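PDB 6Q10: MymaA.19257.a.B3, which is a secreted or membrane-tethered mycobacterial protein of unknown function, whose soluble part, seen here, carries a LytR_C-family domain and may act at the cell envelope. Local coordinates for residues D46-L51 and P59-D64; V91-P96 and D128-S133. All blocks are in the same frame, centred on the assembly; numbering follows the deposited sequence. Where two conformers were deposited one is given.

Contact 1: residues D46-L51 and P59-D64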
loop_
_atom_site.group_PDB
_atom_site.type_symbol
_atom_site.label_atom_id
_atom_site.label_comp_id
_atom_site.label_asym_id
_atom_site.label_seq_id
_atom_site.Cartn_x
_atom_site.Cartn_y
_atom_site.Cartn_z
ATOM N N ASP A 46 8.111 9.444 -7.527
ATOM C CA ASP A 46 8.161 10.188 -6.270
ATOM C C ASP A 46 7.696 9.318 -5.118
ATOM O O ASP A 46 8.335 9.283 -4.055
ATOM C CB ASP A 46 7.293 11.446 -6.347
ATOM C CG ASP A 46 7.819 12.457 -7.324
ATOM O OD1 ASP A 46 9.039 12.432 -7.596
ATOM O OD2 ASP A 46 7.008 13.278 -7.805
ATOM N N VAL A 47 6.584 8.599 -5.307
ATOM C CA VAL A 47 6.036 7.798 -4.213
ATOM C C VAL A 47 6.927 6.590 -3.940
ATOM O O VAL A 47 7.155 6.223 -2.779
ATOM C CB VAL A 47 4.577 7.394 -4.514
ATOM C CG1 VAL A 47 4.064 6.335 -3.515
ATOM C CG2 VAL A 47 3.696 8.626 -4.484
ATOM N N ALA A 48 7.451 5.957 -4.998
ATOM C CA ALA A 48 8.403 4.860 -4.797
ATOM C C ALA A 48 9.606 5.319 -3.972
ATOM O O ALA A 48 10.080 4.593 -3.075
ATOM C CB ALA A 48 8.857 4.303 -6.155
ATOM N N GLY A 49 10.109 6.523 -4.247
ATOM C CA GLY A 49 11.204 7.062 -3.444
ATOM C C GLY A 49 10.789 7.321 -2.010
ATOM O O GLY A 49 11.550 7.052 -1.074
ATOM N N ALA A 50 9.564 7.829 -1.810
ATOM C CA ALA A 50 9.088 8.081 -0.447
ATOM C C ALA A 50 8.946 6.784 0.341
ATOM O O ALA A 50 9.266 6.741 1.540
ATOM C CB ALA A 50 7.753 8.827 -0.487
ATOM N N LEU A 51 8.473 5.722 -0.316
ATOM C CA LEU A 51 8.402 4.397 0.312
ATOM C C LEU A 51 9.792 3.879 0.669
ATOM O O LEU A 51 10.009 3.337 1.762
ATOM C CB LEU A 51 7.702 3.410 -0.622
ATOM C CG LEU A 51 6.201 3.636 -0.808
ATOM C CD1 LEU A 51 5.740 2.709 -1.896
ATOM C CD2 LEU A 51 5.438 3.301 0.504
ATOM N N PRO A 59 10.991 0.220 -4.101
ATOM C CA PRO A 59 9.885 -0.119 -4.997
ATOM C C PRO A 59 10.206 0.280 -6.421
ATOM O O PRO A 59 11.073 1.112 -6.689
ATOM C CB PRO A 59 8.708 0.701 -4.450
ATOM C CG PRO A 59 9.056 0.959 -3.068
ATOM C CD PRO A 59 10.539 1.159 -3.055
ATOM N N THR A 60 9.486 -0.337 -7.343
ATOM C CA THR A 60 9.619 0.019 -8.750
ATOM C C THR A 60 8.592 1.110 -9.076
ATOM O O THR A 60 7.700 1.420 -8.271
ATOM C CB THR A 60 9.430 -1.218 -9.624
ATOM O OG1 THR A 60 8.054 -1.588 -9.635
ATOM C CG2 THR A 60 10.242 -2.375 -9.106
ATOM N N ALA A 61 8.751 1.753 -10.231
ATOM C CA ALA A 61 7.784 2.790 -10.607
ATOM C C ALA A 61 7.528 2.751 -12.101
ATOM O O ALA A 61 8.472 2.823 -12.904
ATOM C CB ALA A 61 8.268 4.191 -10.228
ATOM N N ALA A 62 6.251 2.693 -12.470
ATOM C CA ALA A 62 5.898 2.590 -13.885
ATOM C C ALA A 62 4.483 3.111 -14.092
ATOM O O ALA A 62 3.837 3.612 -13.168
ATOM C CB ALA A 62 6.017 1.144 -14.362
ATOM N N ASN A 63 3.988 2.982 -15.321
ATOM C CA ASN A 63 2.595 3.316 -15.599
ATOM C C ASN A 63 1.693 2.102 -15.372
ATOM O O ASN A 63 2.087 0.954 -15.580
ATOM C CB ASN A 63 2.427 3.805 -17.033
ATOM C CG ASN A 63 2.927 5.241 -17.248
ATOM O OD1 ASN A 63 3.182 5.960 -16.300
ATOM N ND2 ASN A 63 3.029 5.657 -18.521
ATOM N N ASP A 64 0.459 2.357 -14.947
ATOM C CA ASP A 64 -0.502 1.263 -14.770
ATOM C C ASP A 64 -1.105 0.828 -16.105
ATOM O O ASP A 64 -1.726 1.649 -16.788
ATOM C CB ASP A 64 -1.633 1.701 -13.849
ATOM C CG ASP A 64 -2.700 0.641 -13.716
ATOM O OD1 ASP A 64 -2.368 -0.552 -13.868
ATOM O OD2 ASP A 64 -3.868 1.003 -13.460
#
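Ala48 meets Pro59, just before strand 60-63, and the first two residues of that strand. Its CB lies 4.0 Å from CB of Pro59 and 4.1 Å from CB of Ala61, methyl to methyl in the second case, and it rests near the backbone, 3.8 Å from Thr60 O. The CA atoms of Ala48 and Pro59 come within 5.2 Å, with only the alanine methyl on the helix side. The carbonyl of Ala48 takes part too, its O standing 3.5 Å from CD of Pro59, a van der Waals approach to the ring. One turn on, Leu51 packs on CG of the same ring, approaching at a slant, with its CB 3.7 Å from Pro59 CG. Its CG stands beside the backbone N (chi1 -70°), from where CD1 reaches within 3.9 Å of Pro59 CG. No hydrogen bond links the segments; the contact is apolar, buried at Pro59 and more open at Ala61. It closes the beta-alpha-beta unit formed by strand 32-36, helix 43-54 and strand 60-63. Thr60 and Ala62 pair through their backbones with parallel strand 32-36; 60-63 is one of the two outermost strands of the mixed sheet in this chain. Leu51 also packs on Val34, and Val47 reaches Leu112 and Leu114 of strand 110-114.

Contact 2: residues V91-P96 and D128-S133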
loop_
_atom_site.group_PDB
_atom_site.type_symbol
_atom_site.label_atom_id
_atom_site.label_comp_id
_atom_site.label_asym_id
_atom_site.label_seq_id
_atom_site.Cartn_x
_atom_site.Cartn_y
_atom_site.Cartn_z
ATOM N N VAL A 91 1.649 -1.545 2.998
ATOM C CA VAL A 91 1.383 -0.418 2.106
ATOM C C VAL A 91 0.121 0.322 2.543
ATOM O O VAL A 91 0.055 1.557 2.485
ATOM C CB VAL A 91 1.273 -0.904 0.651
ATOM C CG1 VAL A 91 0.971 0.273 -0.274
ATOM C CG2 VAL A 91 2.594 -1.577 0.236
ATOM N N TRP A 92 -0.899 -0.416 2.988
ATOM C CA TRP A 92 -2.166 0.221 3.338
ATOM C C TRP A 92 -2.045 1.169 4.524
ATOM O O TRP A 92 -2.862 2.078 4.673
ATOM C CB TRP A 92 -3.195 -0.899 3.608
ATOM C CG TRP A 92 -4.636 -0.518 3.618
ATOM C CD1 TRP A 92 -5.273 0.365 2.801
ATOM C CD2 TRP A 92 -5.627 -1.059 4.495
ATOM N NE1 TRP A 92 -6.624 0.393 3.117
ATOM C CE2 TRP A 92 -6.852 -0.459 4.170
ATOM C CE3 TRP A 92 -5.577 -1.974 5.548
ATOM C CZ2 TRP A 92 -8.036 -0.767 4.859
ATOM C CZ3 TRP A 92 -6.757 -2.283 6.220
ATOM C CH2 TRP A 92 -7.954 -1.683 5.862
ATOM N N LEU A 93 -1.041 0.963 5.385
ATOM C CA LEU A 93 -0.784 1.903 6.468
ATOM C C LEU A 93 -0.506 3.303 5.947
ATOM O O LEU A 93 -0.939 4.293 6.544
ATOM C CB LEU A 93 0.420 1.425 7.284
ATOM C CG LEU A 93 0.168 0.146 8.056
ATOM C CD1 LEU A 93 1.521 -0.352 8.581
ATOM C CD2 LEU A 93 -0.808 0.373 9.228
ATOM N N VAL A 94 0.266 3.408 4.855
ATOM C CA VAL A 94 0.682 4.712 4.358
ATOM C C VAL A 94 -0.156 5.155 3.162
ATOM O O VAL A 94 -0.051 6.318 2.749
ATOM C CB VAL A 94 2.190 4.730 4.037
ATOM C CG1 VAL A 94 2.993 4.581 5.356
ATOM C CG2 VAL A 94 2.578 3.613 3.047
ATOM N N ALA A 95 -1.011 4.285 2.628
ATOM C CA ALA A 95 -1.996 4.663 1.605
ATOM C C ALA A 95 -3.373 4.190 2.059
ATOM O O ALA A 95 -4.001 3.336 1.424
ATOM C CB ALA A 95 -1.622 4.052 0.256
ATOM N N PRO A 96 -3.866 4.706 3.186
ATOM C CA PRO A 96 -5.030 4.078 3.827
ATOM C C PRO A 96 -6.340 4.285 3.103
ATOM O O PRO A 96 -7.329 3.618 3.467
ATOM C CB PRO A 96 -5.059 4.745 5.214
ATOM C CG PRO A 96 -4.395 6.105 4.990
ATOM C CD PRO A 96 -3.281 5.779 4.003
ATOM N N ASP A 128 3.480 6.134 12.303
ATOM C CA ASP A 128 4.916 6.068 12.541
ATOM C C ASP A 128 5.249 5.028 13.595
ATOM O O ASP A 128 6.252 4.317 13.471
ATOM C CB ASP A 128 5.442 7.438 12.944
ATOM C CG ASP A 128 5.413 8.435 11.793
ATOM O OD1 ASP A 128 4.888 8.098 10.702
ATOM O OD2 ASP A 128 5.908 9.566 11.983
ATOM N N ALA A 129 4.416 4.924 14.638
ATOM C CA ALA A 129 4.620 3.895 15.651
ATOM C C ALA A 129 4.536 2.507 15.045
ATOM O O ALA A 129 5.386 1.645 15.309
ATOM C CB ALA A 129 3.606 4.063 16.783
ATOM N N VAL A 130 3.516 2.256 14.224
ATOM C CA VAL A 130 3.407 0.934 13.613
ATOM C C VAL A 130 4.600 0.675 12.688
ATOM O O VAL A 130 5.194 -0.413 12.712
ATOM C CB VAL A 130 2.070 0.793 12.869
ATOM C CG1 VAL A 130 1.977 -0.580 12.155
ATOM C CG2 VAL A 130 0.892 0.945 13.833
ATOM N N LEU A 131 4.952 1.647 11.839
ATOM C CA LEU A 131 6.071 1.428 10.907
ATOM C C LEU A 131 7.367 1.099 11.649
ATOM O O LEU A 131 8.154 0.278 11.184
ATOM C CB LEU A 131 6.299 2.638 10.000
ATOM C CG LEU A 131 5.181 2.975 9.022
ATOM C CD1 LEU A 131 5.487 4.283 8.323
ATOM C CD2 LEU A 131 5.034 1.838 7.998
ATOM N N SER A 132 7.592 1.709 12.816
ATOM C CA SER A 132 8.801 1.397 13.582
ATOM C C SER A 132 8.879 -0.086 13.967
ATOM O O SER A 132 9.987 -0.638 14.073
ATOM C CB SER A 132 8.880 2.299 14.822
ATOM O OG SER A 132 7.965 1.907 15.832
ATOM N N SER A 133 7.736 -0.744 14.183
ATOM C CA SER A 133 7.707 -2.175 14.486
ATOM C C SER A 133 7.946 -3.052 13.273
ATOM O O SER A 133 8.034 -4.280 13.426
ATOM C CB SER A 133 6.365 -2.574 15.090
ATOM O OG SER A 133 6.084 -1.784 16.208
#
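Leu93 and Val130 make the closest apolar contact between helices 85-94 and 125-132, with CD1 of Leu93 3.6 Å from CG1 of Val130. The two side chains lie roughly perpendicular, and the other leucine methyl, CD2, is 4.2 Å from the same CG1. Val130 offers that methyl because CG1 is anti to its backbone N (chi1 177°). Leu131 supplies both its methyls: CD2 lies 4.2 Å from CD1 of Leu93, the leucines running alongside each other and pointing opposite ways, and CD1 lies 3.9 Å from CG1 of Val94. Methyl groups make the contact, and the CA atoms of Leu93 and Leu131 remain 8.2 Å apart. No hydrogen bond crosses between the segments. Within them, Val91 O accepts from both Val94 N and Ala95 N, and Ser132 OG turns back to donate to Ala129 O at 2.6 Å, tilted 24° from the carbonyl plane. The four touching side chains are buried between the two helices. Helix 144-153 borders them, Leu146 and Ile147 meeting Val130 and His151 meeting Leu93, while Val91 faces Ile78 of strand 76-80.

Overall arrangement
Contact 1 is complete along the chain before contact 2 begins, and their centres lie about 17 Å apart. They nevertheless touch: CD2 of Leu51 is 3.8 Å from CG2 of Val94, so one methyl of each residue bridges the two while the other methyl, CD1 of Leu51 and CG1 of Val94, serves its own contact. Phe56 adds a second link, meeting both Leu51 and Val91. With the junction of Leu51 and Val94 at its centre, hydrophobic packing thus runs from the sheet edge through helices 43-54 and 85-94 to helix 125-132. Neither contact can be tied to an active site or ligand.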